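Local coordinates for penicillin-binding protein PbpB (Mycobacterium tuberculosis, PDB 6KGV) that builds cross-linked peptidoglycan from lipid intermediates and binds penicillins covalently in its transpeptidase domain, at residues 264-269 and 493-498. Sequence-based numbering, arbitrary orientation.
Sequences PFEPGS and VYWITF. With AXL (2-{1-[2-amino-2-(4-hydroxy-phenyl)-acetylamino]-2-oxo-ethyl}-5,5-dimethyl-thiazolidine-4-carboxylic acid), chain F.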
loop_
_atom_site.group_PDB
_atom_site.type_symbol
_atom_site.label_atom_id
_atom_site.label_comp_id
_atom_site.label_asym_id
_atom_site.label_seq_id
_atom_site.Cartn_x
_atom_site.Cartn_y
_atom_site.Cartn_z
ATOM N N PRO A 264 1.205 -8.797 -7.141
ATOM C CA PRO A 264 0.903 -7.552 -7.842
ATOM C C PRO A 264 -0.450 -7.625 -8.532
ATOM O O PRO A 264 -0.978 -8.696 -8.838
ATOM C CB PRO A 264 2.048 -7.428 -8.858
ATOM C CG PRO A 264 2.418 -8.859 -9.153
ATOM C CD PRO A 264 2.217 -9.598 -7.847
ATOM N N PHE A 265 -1.015 -6.447 -8.761
ATOM C CA PHE A 265 -2.306 -6.309 -9.417
ATOM C C PHE A 265 -2.249 -5.068 -10.291
ATOM O O PHE A 265 -1.357 -4.231 -10.145
ATOM C CB PHE A 265 -3.449 -6.192 -8.393
ATOM C CG PHE A 265 -3.196 -5.151 -7.336
ATOM C CD1 PHE A 265 -3.575 -3.837 -7.531
ATOM C CD2 PHE A 265 -2.517 -5.480 -6.162
ATOM C CE1 PHE A 265 -3.308 -2.863 -6.573
ATOM C CE2 PHE A 265 -2.257 -4.509 -5.189
ATOM C CZ PHE A 265 -2.658 -3.206 -5.398
ATOM N N GLU A 266 -3.203 -4.948 -11.204
ATOM C CA GLU A 266 -3.270 -3.712 -11.970
ATOM C C GLU A 266 -3.937 -2.647 -11.110
ATOM O O GLU A 266 -4.973 -2.918 -10.501
ATOM C CB GLU A 266 -4.026 -3.906 -13.288
ATOM C CG GLU A 266 -3.388 -4.984 -14.179
ATOM C CD GLU A 266 -3.719 -4.840 -15.653
ATOM O OE1 GLU A 266 -4.243 -3.795 -16.065
ATOM O OE2 GLU A 266 -3.428 -5.774 -16.413
ATOM N N PRO A 267 -3.357 -1.450 -11.005
ATOM C CA PRO A 267 -3.882 -0.479 -10.035
ATOM C C PRO A 267 -5.177 0.163 -10.487
ATOM O O PRO A 267 -6.005 0.534 -9.646
ATOM C CB PRO A 267 -2.747 0.545 -9.927
ATOM C CG PRO A 267 -2.116 0.515 -11.323
ATOM C CD PRO A 267 -2.205 -0.925 -11.769
ATOM N N GLY A 268 -5.395 0.286 -11.789
ATOM C CA GLY A 268 -6.521 1.096 -12.170
ATOM C C GLY A 268 -6.265 2.548 -11.806
ATOM O O GLY A 268 -5.129 3.017 -11.745
ATOM N N SER A 269 -7.349 3.254 -11.515
ATOM C CA SER A 269 -7.333 4.702 -11.393
ATOM C C SER A 269 -6.488 5.228 -10.243
ATOM O O SER A 269 -6.199 6.429 -10.232
ATOM C CB SER A 269 -8.759 5.211 -11.243
ATOM O OG SER A 269 -9.414 5.056 -12.465
ATOM N N VAL A 493 -15.260 -8.085 -13.035
ATOM C CA VAL A 493 -14.346 -8.557 -11.993
ATOM C C VAL A 493 -13.260 -7.505 -11.808
ATOM O O VAL A 493 -12.501 -7.219 -12.744
ATOM C CB VAL A 493 -13.736 -9.924 -12.339
ATOM C CG1 VAL A 493 -12.903 -10.454 -11.164
ATOM C CG2 VAL A 493 -14.840 -10.923 -12.725
ATOM N N TYR A 494 -13.168 -6.947 -10.601
ATOM C CA TYR A 494 -12.315 -5.791 -10.368
ATOM C C TYR A 494 -11.375 -5.989 -9.190
ATOM O O TYR A 494 -11.682 -6.701 -8.235
ATOM C CB TYR A 494 -13.145 -4.528 -10.106
ATOM C CG TYR A 494 -14.229 -4.283 -11.124
ATOM C CD1 TYR A 494 -13.917 -3.896 -12.423
ATOM C CD2 TYR A 494 -15.564 -4.415 -10.785
ATOM C CE1 TYR A 494 -14.913 -3.661 -13.362
ATOM C CE2 TYR A 494 -16.569 -4.176 -11.709
ATOM C CZ TYR A 494 -16.235 -3.804 -12.999
ATOM O OH TYR A 494 -17.229 -3.573 -13.931
ATOM N N TRP A 495 -10.216 -5.346 -9.276
ATOM C CA TRP A 495 -9.467 -4.953 -8.094
ATOM C C TRP A 495 -9.973 -3.579 -7.695
ATOM O O TRP A 495 -9.969 -2.662 -8.517
ATOM C CB TRP A 495 -7.961 -4.895 -8.349
ATOM C CG TRP A 495 -7.300 -6.225 -8.562
ATOM C CD1 TRP A 495 -7.095 -7.211 -7.629
ATOM C CD2 TRP A 495 -6.710 -6.696 -9.778
ATOM N NE1 TRP A 495 -6.427 -8.278 -8.199
ATOM C CE2 TRP A 495 -6.178 -7.989 -9.514
ATOM C CE3 TRP A 495 -6.585 -6.158 -11.066
ATOM C CZ2 TRP A 495 -5.530 -8.742 -10.490
ATOM C CZ3 TRP A 495 -5.940 -6.909 -12.036
ATOM C CH2 TRP A 495 -5.420 -8.194 -11.744
ATOM N N ILE A 496 -10.437 -3.444 -6.456
ATOM C CA ILE A 496 -10.837 -2.159 -5.902
ATOM C C ILE A 496 -9.682 -1.660 -5.041
ATOM O O ILE A 496 -9.124 -2.426 -4.240
ATOM C CB ILE A 496 -12.131 -2.284 -5.079
ATOM C CG1 ILE A 496 -13.278 -2.836 -5.942
ATOM C CG2 ILE A 496 -12.480 -0.962 -4.438
ATOM C CD1 ILE A 496 -13.479 -2.154 -7.260
ATOM N N THR A 497 -9.303 -0.393 -5.224
ATOM C CA THR A 497 -8.181 0.202 -4.515
ATOM C C THR A 497 -8.576 1.545 -3.933
ATOM O O THR A 497 -9.436 2.255 -4.470
ATOM C CB THR A 497 -6.960 0.423 -5.426
ATOM O OG1 THR A 497 -7.388 1.012 -6.660
ATOM C CG2 THR A 497 -6.244 -0.893 -5.715
ATOM N N PHE A 498 -7.929 1.885 -2.823
ATOM C CA PHE A 498 -7.932 3.246 -2.320
ATOM C C PHE A 498 -6.556 3.509 -1.733
ATOM O O PHE A 498 -5.946 2.615 -1.145
ATOM C CB PHE A 498 -9.037 3.483 -1.270
ATOM C CG PHE A 498 -9.317 4.958 -0.999
ATOM C CD1 PHE A 498 -8.530 5.676 -0.112
ATOM C CD2 PHE A 498 -10.355 5.615 -1.647
ATOM C CE1 PHE A 498 -8.772 7.022 0.135
ATOM C CE2 PHE A 498 -10.611 6.966 -1.406
ATOM C CZ PHE A 498 -9.810 7.669 -0.514
HETATM C C1 AXL F . -10.077 3.934 -12.790
HETATM O O1 AXL F . -10.020 3.009 -11.980
HETATM C C2 AXL F . -11.230 4.067 -13.780
HETATM C C3 AXL F . -12.148 5.117 -13.172
HETATM S S4 AXL F . -13.866 4.835 -13.488
HETATM C C5 AXL F . -14.364 4.662 -11.793
HETATM C C51 AXL F . -14.989 5.972 -11.309
HETATM C C52 AXL F . -15.375 3.516 -11.622
HETATM C C6 AXL F . -13.070 4.333 -11.045
HETATM C C61 AXL F . -13.097 4.707 -9.598
HETATM O O62 AXL F . -13.721 3.974 -8.802
HETATM O O63 AXL F . -12.480 5.737 -9.246
HETATM N N7 AXL F . -12.008 5.011 -11.739
HETATM N N8 AXL F . -11.936 2.815 -14.011
HETATM C C9 AXL F . -12.097 2.264 -15.229
HETATM O O91 AXL F . -11.816 2.841 -16.268
HETATM C C10 AXL F . -12.639 0.849 -15.292
HETATM N N11 AXL F . -12.484 0.283 -16.621
HETATM C C12 AXL F . -14.071 0.796 -14.927
HETATM C C13 AXL F . -14.437 0.107 -13.787
HETATM C C14 AXL F . -15.772 0.023 -13.397
HETATM C C15 AXL F . -16.748 0.637 -14.169
HETATM C C16 AXL F . -16.388 1.336 -15.320
HETATM C C17 AXL F . -15.048 1.409 -15.706
HETATM O O18 AXL F . -18.048 0.551 -13.784
#
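The loop at 264-269 runs over the side of strand 493-498 from which Trp495 and Thr497 project, Phe265 CA lying 7.4 Å from Trp495 CA and Pro267 CA 7.0 Å from Thr497 CA. Phe265 sets its CB over the centre of the five-membered ring of the Trp495 indole, 3.5 Å from CE2, as a CH-pi contact. The same face also takes Glu266 N, nearer the rim, at 3.5 Å from Trp495 CZ3. With chi1 at 50°, CG of Phe265 sits between its backbone N and carbonyl carbon; the phenyl ring thus leans along the strand, its plane 43° from the indole, and CE1 meets Thr497 CG2 at 3.6 Å. The other branch of Thr497, OG1, gives a weak hydrogen bond of 3.3 Å to Pro267 O. Glu266 carries CB and CG past the six-membered ring of Trp495, while OE1 is gripped by Gln384, Tyr489 and Gly385. The loop leads to Ser269, the acylated nucleophile, whose OG is bonded to C1 of the opened amoxicillin; Ser269 N donates to O1, the carbonyl oxygen of the acyl-ester (2.7 Å), as in an oxyanion hole. Tyr494, on the strand, touches the drug's hydroxyphenyl ring. The loop, coming from helix 259-262 and leading into helix 272-281, thus lies between the antiparallel sheet and helix 390-401, with Met514 of strand 509-516 and Met393 of that helix packing on both Phe265 and Thr497.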